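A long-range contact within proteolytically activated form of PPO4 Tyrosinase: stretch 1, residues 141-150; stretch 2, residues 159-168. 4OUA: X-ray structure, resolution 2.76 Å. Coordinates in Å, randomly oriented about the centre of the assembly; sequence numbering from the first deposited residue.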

ATOM      1  N   ASP A 141      12.018   0.006  14.234  1.00 33.17           N
ATOM      2  CA  ASP A 141      12.569   1.349  14.355  1.00 37.86           C
ATOM      3  C   ASP A 141      12.951   1.922  12.996  1.00 37.14           C
ATOM      4  O   ASP A 141      12.907   3.135  12.791  1.00 37.88           O
ATOM      5  CB  ASP A 141      13.783   1.347  15.286  1.00 42.45           C
ATOM      6  CG  ASP A 141      13.443   0.864  16.683  1.00 46.66           C
ATOM      7  OD1 ASP A 141      12.242   0.830  17.027  1.00 41.71           O
ATOM      8  OD2 ASP A 141      14.375   0.524  17.442  1.00 65.31           O
ATOM      9  N   GLU A 142      13.320   1.044  12.069  1.00 36.12           N
ATOM     10  CA  GLU A 142      13.707   1.461  10.726  1.00 35.07           C
ATOM     11  C   GLU A 142      12.562   2.159  10.001  1.00 33.07           C
ATOM     12  O   GLU A 142      12.782   2.934   9.071  1.00 34.23           O
ATOM     13  CB  GLU A 142      14.179   0.258   9.902  1.00 35.16           C
ATOM     14  CG  GLU A 142      15.468  -0.387  10.391  1.00 39.69           C
ATOM     15  CD  GLU A 142      15.264  -1.257  11.615  1.00 42.44           C
ATOM     16  OE1 GLU A 142      14.161  -1.216  12.200  1.00 42.18           O
ATOM     17  OE2 GLU A 142      16.209  -1.985  11.990  1.00 44.44           O
ATOM     18  N   ILE A 143      11.339   1.886  10.438  1.00 34.16           N
ATOM     19  CA  ILE A 143      10.153   2.382   9.754  1.00 32.74           C
ATOM     20  C   ILE A 143       9.584   3.641  10.396  1.00 38.32           C
ATOM     21  O   ILE A 143       8.958   4.462   9.723  1.00 39.50           O
ATOM     22  CB  ILE A 143       9.049   1.305   9.718  1.00 29.51           C
ATOM     23  CG1 ILE A 143       9.556   0.056   8.999  1.00 32.42           C
ATOM     24  CG2 ILE A 143       7.797   1.836   9.043  1.00 30.44           C
ATOM     25  CD1 ILE A 143      10.015   0.320   7.580  1.00 30.70           C
ATOM     26  N   ILE A 144       9.815   3.802  11.696  1.00 37.16           N
ATOM     27  CA  ILE A 144       9.111   4.827  12.457  1.00 32.52           C
ATOM     28  C   ILE A 144      10.018   5.775  13.245  1.00 40.77           C
ATOM     29  O   ILE A 144       9.615   6.894  13.560  1.00 41.77           O
ATOM     30  CB  ILE A 144       8.120   4.176  13.446  1.00 39.47           C
ATOM     31  CG1 ILE A 144       7.150   5.217  14.006  1.00 41.75           C
ATOM     32  CG2 ILE A 144       8.870   3.463  14.564  1.00 38.60           C
ATOM     33  CD1 ILE A 144       6.323   5.905  12.946  1.00 54.46           C
ATOM     34  N   LYS A 145      11.236   5.340  13.561  1.00 41.97           N
ATOM     35  CA  LYS A 145      12.077   6.103  14.485  1.00 42.50           C
ATOM     36  C   LYS A 145      13.468   6.461  13.952  1.00 40.60           C
ATOM     37  O   LYS A 145      13.918   7.597  14.107  1.00 40.35           O
ATOM     38  CB  LYS A 145      12.221   5.332  15.803  1.00 42.54           C
ATOM     39  CG  LYS A 145      13.061   6.043  16.851  1.00 48.18           C
ATOM     40  CD  LYS A 145      12.813   5.477  18.242  1.00 54.42           C
ATOM     41  CE  LYS A 145      13.102   3.985  18.300  1.00 66.59           C
ATOM     42  NZ  LYS A 145      12.836   3.424  19.656  1.00 64.23           N
ATOM     43  N   LEU A 146      14.148   5.501  13.333  1.00 40.23           N
ATOM     44  CA  LEU A 146      15.535   5.697  12.912  1.00 34.46           C
ATOM     45  C   LEU A 146      15.699   6.721  11.788  1.00 35.99           C
ATOM     46  O   LEU A 146      15.348   6.456  10.638  1.00 37.95           O
ATOM     47  CB  LEU A 146      16.146   4.364  12.478  1.00 34.57           C
ATOM     48  CG  LEU A 146      16.396   3.342  13.586  1.00 32.86           C
ATOM     49  CD1 LEU A 146      16.907   2.037  13.001  1.00 36.80           C
ATOM     50  CD2 LEU A 146      17.380   3.895  14.603  1.00 38.39           C
ATOM     51  N   GLU A 147      16.245   7.885  12.132  1.00 34.80           N
ATOM     52  CA  GLU A 147      16.552   8.920  11.149  1.00 35.86           C
ATOM     53  C   GLU A 147      17.596   8.436  10.148  1.00 35.11           C
ATOM     54  O   GLU A 147      17.527   8.754   8.962  1.00 37.42           O
ATOM     55  CB  GLU A 147      17.044  10.191  11.843  1.00 34.61           C
ATOM     56  CG  GLU A 147      15.960  10.967  12.567  1.00 28.19           C
ATOM     57  CD  GLU A 147      15.016  11.674  11.615  1.00 34.22           C
ATOM     58  OE1 GLU A 147      15.358  11.799  10.418  1.00 38.80           O
ATOM     59  OE2 GLU A 147      13.934  12.107  12.064  1.00 34.86           O
ATOM     60  N   GLN A 148      18.564   7.672  10.642  1.00 33.14           N
ATOM     61  CA  GLN A 148      19.585   7.071   9.791  1.00 31.32           C
ATOM     62  C   GLN A 148      19.466   5.552   9.861  1.00 38.51           C
ATOM     63  O   GLN A 148      19.134   4.999  10.911  1.00 37.28           O
ATOM     64  CB  GLN A 148      20.983   7.521  10.222  1.00 36.33           C
ATOM     65  CG  GLN A 148      21.161   9.033  10.318  1.00 41.24           C
ATOM     66  CD  GLN A 148      21.438   9.686   8.974  1.00 46.60           C
ATOM     67  OE1 GLN A 148      22.026   9.073   8.083  1.00 45.04           O
ATOM     68  NE2 GLN A 148      21.018  10.938   8.827  1.00 41.07           N
ATOM     69  N   VAL A 149      19.731   4.879   8.746  1.00 32.70           N
ATOM     70  CA  VAL A 149      19.623   3.425   8.696  1.00 29.46           C
ATOM     71  C   VAL A 149      20.861   2.783   8.078  1.00 33.71           C
ATOM     72  O   VAL A 149      21.483   3.348   7.181  1.00 33.13           O
ATOM     73  CB  VAL A 149      18.380   2.977   7.899  1.00 40.48           C
ATOM     74  CG1 VAL A 149      17.102   3.361   8.637  1.00 32.58           C
ATOM     75  CG2 VAL A 149      18.401   3.570   6.497  1.00 35.59           C
ATOM     76  N   LYS A 150      21.206   1.595   8.564  1.00 40.06           N
ATOM     77  CA  LYS A 150      22.369   0.866   8.073  1.00 36.86           C
ATOM     78  C   LYS A 150      22.060   0.075   6.805  1.00 41.86           C
ATOM     79  O   LYS A 150      21.149  -0.755   6.780  1.00 33.41           O
ATOM     80  CB  LYS A 150      22.898  -0.087   9.147  1.00 44.02           C
ATOM     81  CG  LYS A 150      23.399   0.588  10.411  1.00 47.12           C
ATOM     82  CD  LYS A 150      23.887  -0.451  11.411  1.00 63.73           C
ATOM     83  CE  LYS A 150      24.377   0.189  12.698  1.00 75.34           C
ATOM     84  NZ  LYS A 150      24.799  -0.839  13.691  1.00 62.45           N
ATOM     85  N   ILE A 159      27.309   1.213   5.470  1.00 45.60           N
ATOM     86  CA  ILE A 159      27.190   2.646   5.706  1.00 37.08           C
ATOM     87  C   ILE A 159      25.831   2.995   6.301  1.00 45.42           C
ATOM     88  O   ILE A 159      24.942   2.147   6.382  1.00 46.61           O
ATOM     89  CB  ILE A 159      27.383   3.447   4.414  1.00 43.07           C
ATOM     90  CG1 ILE A 159      26.113   3.392   3.562  1.00 39.14           C
ATOM     91  CG2 ILE A 159      28.587   2.927   3.645  1.00 49.82           C
ATOM     92  CD1 ILE A 159      26.150   4.301   2.354  1.00 42.23           C
ATOM     93  N   THR A 160      25.676   4.248   6.716  1.00 42.40           N
ATOM     94  CA  THR A 160      24.400   4.722   7.239  1.00 38.01           C
ATOM     95  C   THR A 160      23.939   5.961   6.481  1.00 38.91           C
ATOM     96  O   THR A 160      24.595   7.003   6.512  1.00 48.52           O
ATOM     97  CB  THR A 160      24.480   5.042   8.744  1.00 38.88           C
ATOM     98  OG1 THR A 160      25.377   6.138   8.959  1.00 56.00           O
ATOM     99  CG2 THR A 160      24.969   3.828   9.521  1.00 50.24           C
ATOM    100  N   VAL A 161      22.811   5.835   5.791  1.00 35.49           N
ATOM    101  CA  VAL A 161      22.245   6.944   5.034  1.00 38.33           C
ATOM    102  C   VAL A 161      20.907   7.349   5.637  1.00 36.12           C
ATOM    103  O   VAL A 161      20.327   6.603   6.423  1.00 41.38           O
ATOM    104  CB  VAL A 161      22.053   6.579   3.553  1.00 35.28           C
ATOM    105  CG1 VAL A 161      23.366   6.114   2.952  1.00 34.99           C
ATOM    106  CG2 VAL A 161      20.990   5.503   3.408  1.00 41.68           C
ATOM    107  N   ARG A 162      20.422   8.532   5.271  1.00 35.19           N
ATOM    108  CA  ARG A 162      19.164   9.028   5.819  1.00 34.83           C
ATOM    109  C   ARG A 162      17.998   8.141   5.392  1.00 38.14           C
ATOM    110  O   ARG A 162      17.980   7.606   4.283  1.00 27.90           O
ATOM    111  CB  ARG A 162      18.922  10.480   5.401  1.00 32.88           C
ATOM    112  CG  ARG A 162      18.763  10.708   3.906  1.00 32.30           C
ATOM    113  CD  ARG A 162      18.684  12.203   3.610  1.00 39.42           C
ATOM    114  NE  ARG A 162      18.337  12.492   2.222  1.00 39.68           N
ATOM    115  CZ  ARG A 162      19.177  12.364   1.200  1.00 43.95           C
ATOM    116  NH1 ARG A 162      20.415  11.938   1.409  1.00 46.89           N
ATOM    117  NH2 ARG A 162      18.778  12.653  -0.032  1.00 37.94           N
ATOM    118  N   ASN A 163      17.032   7.987   6.292  1.00 36.22           N
ATOM    119  CA  ASN A 163      15.909   7.084   6.081  1.00 35.31           C
ATOM    120  C   ASN A 163      14.802   7.715   5.243  1.00 33.66           C
ATOM    121  O   ASN A 163      14.145   8.658   5.685  1.00 32.63           O
ATOM    122  CB  ASN A 163      15.345   6.630   7.428  1.00 33.49           C
ATOM    123  CG  ASN A 163      14.444   5.419   7.305  1.00 38.37           C
ATOM    124  OD1 ASN A 163      14.031   5.044   6.207  1.00 37.14           O
ATOM    125  ND2 ASN A 163      14.131   4.800   8.438  1.00 35.53           N
ATOM    126  N   PRO A 164      14.590   7.191   4.027  1.00 34.70           N
ATOM    127  CA  PRO A 164      13.542   7.685   3.129  1.00 34.26           C
ATOM    128  C   PRO A 164      12.162   7.139   3.489  1.00 35.56           C
ATOM    129  O   PRO A 164      11.162   7.564   2.914  1.00 37.91           O
ATOM    130  CB  PRO A 164      13.991   7.172   1.761  1.00 29.57           C
ATOM    131  CG  PRO A 164      14.714   5.908   2.072  1.00 29.59           C
ATOM    132  CD  PRO A 164      15.395   6.126   3.401  1.00 31.81           C
ATOM    133  N   ILE A 165      12.120   6.208   4.437  1.00 34.58           N
ATOM    134  CA  ILE A 165      10.869   5.573   4.835  1.00 34.43           C
ATOM    135  C   ILE A 165      10.059   6.452   5.787  1.00 31.99           C
ATOM    136  O   ILE A 165       8.832   6.367   5.827  1.00 34.19           O
ATOM    137  CB  ILE A 165      11.126   4.205   5.503  1.00 28.76           C
ATOM    138  CG1 ILE A 165      11.862   3.275   4.538  1.00 30.90           C
ATOM    139  CG2 ILE A 165       9.823   3.573   5.956  1.00 27.95           C
ATOM    140  CD1 ILE A 165      12.108   1.890   5.091  1.00 32.21           C
ATOM    141  N   LEU A 166      10.748   7.298   6.547  1.00 30.32           N
ATOM    142  CA  LEU A 166      10.084   8.158   7.521  1.00 32.89           C
ATOM    143  C   LEU A 166       9.149   9.175   6.869  1.00 33.99           C
ATOM    144  O   LEU A 166       8.012   9.351   7.303  1.00 33.24           O
ATOM    145  CB  LEU A 166      11.118   8.890   8.380  1.00 26.75           C
ATOM    146  CG  LEU A 166      11.945   8.037   9.344  1.00 30.51           C
ATOM    147  CD1 LEU A 166      12.764   8.920  10.267  1.00 30.11           C
ATOM    148  CD2 LEU A 166      11.052   7.107  10.147  1.00 29.96           C
ATOM    149  N   ARG A 167       9.627   9.840   5.824  1.00 35.22           N
ATOM    150  CA  ARG A 167       8.871  10.930   5.222  1.00 33.90           C
ATOM    151  C   ARG A 167       9.297  11.198   3.784  1.00 37.47           C
ATOM    152  O   ARG A 167      10.421  10.886   3.393  1.00 40.84           O
ATOM    153  CB  ARG A 167       9.045  12.202   6.053  1.00 38.17           C
ATOM    154  CG  ARG A 167      10.484  12.702   6.090  1.00 31.41           C
ATOM    155  CD  ARG A 167      10.673  13.822   7.096  1.00 23.86           C
ATOM    156  NE  ARG A 167      10.418  13.383   8.465  1.00 33.81           N
ATOM    157  CZ  ARG A 167      11.330  12.834   9.260  1.00 33.62           C
ATOM    158  NH1 ARG A 167      12.568  12.643   8.824  1.00 27.49           N
ATOM    159  NH2 ARG A 167      11.004  12.470  10.494  1.00 38.78           N
ATOM    160  N   TYR A 168       8.393  11.779   3.002  1.00 33.80           N
ATOM    161  CA  TYR A 168       8.735  12.255   1.666  1.00 30.64           C
ATOM    162  C   TYR A 168       8.898  13.770   1.673  1.00 36.93           C
ATOM    163  O   TYR A 168       8.108  14.484   2.294  1.00 37.09           O
ATOM    164  CB  TYR A 168       7.673  11.850   0.644  1.00 30.79           C
ATOM    165  CG  TYR A 168       7.840  12.534  -0.694  1.00 31.68           C
ATOM    166  CD1 TYR A 168       8.905  12.217  -1.529  1.00 34.04           C
ATOM    167  CD2 TYR A 168       6.941  13.500  -1.121  1.00 32.44           C
ATOM    168  CE1 TYR A 168       9.067  12.841  -2.752  1.00 29.66           C
ATOM    169  CE2 TYR A 168       7.094  14.130  -2.344  1.00 32.33           C
ATOM    170  CZ  TYR A 168       8.159  13.796  -3.155  1.00 33.23           C
ATOM    171  OH  TYR A 168       8.318  14.419  -4.372  1.00 35.37           O
TER

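The helical start of stretch 1, residues 141-144, contributes to the contact from Glu142 onward; Asp141 has no partner across it. Its carbonyl instead serves its own stretch, with Asp141 O accepting from Lys145 N at 2.9 Å and from Leu146 N at 2.7 Å. Glu142 takes part through its backbone. Asn163 ND2 donates to Glu142 O at 2.4 Å with an N-H...O angle of 152°; the direction is favourable, but the separation is very short for a hydrogen bond, and its exact value deserves caution.

Ile143 begins the apolar part. Its CA-to-CB bond points away from stretch 2, yet with chi1 and chi2 both in m the end of the side chain comes nearer, and Ile143 CD1 lies 3.6 Å from Ile165 CD1. Leu166 packs against the backbone that follows: Leu166 CD2 is 3.4 Å from Ile143 O and 3.5 Å from Ile144 C. The CA-to-CB bond of Ile144 itself points away.

At Leu146 the backbone carbonyl again meets Asn163, whose ND2 donates to Leu146 O at 3.0 Å and 158°. One amide nitrogen thus ties the helical segment to the loop after it, as its two hydrogens allow. The amide is further held from within stretch 2, where Ile165 N donates to Asn163 OD1 at 2.9 Å.

Glu147 makes both backbone and side-chain links. Its carbonyl accepts from the backbone, Asn163 N to Glu147 O, at 2.8 Å and 154°. Its carboxylate forms a salt bridge with Arg167, approaching the guanidinium at its edge and near its plane. The two component hydrogen bonds, Arg167 NH1 to Glu147 OE1 and Arg167 NH2 to Glu147 OE2, are both weak at 3.3 Å.

From Gln148 the strands pair in antiparallel register, their directions 146° apart. Gln148 faces Arg162 in a non-hydrogen-bonded pair with diverging side chains. Although Gln148 OE1 lies 3.3 Å from Arg162 N, the angle is too poor for a hydrogen bond. Val149 and Val161 form the hydrogen-bonded pair: Val149 N donates to Val161 O at 3.0 Å and a nearly straight 170°, while Val161 N returns a more bent bond to Val149 O at 3.1 Å and 142°. Their side chains share a sheet face, with Val149 CG2 and Val161 CG2 4.5 Å apart.

Lys150 and Thr160 make the next non-hydrogen-bonded pair on the other face, where Lys150 CG approaches Thr160 CG2 at 3.7 Å before the extended lysine chain leads away.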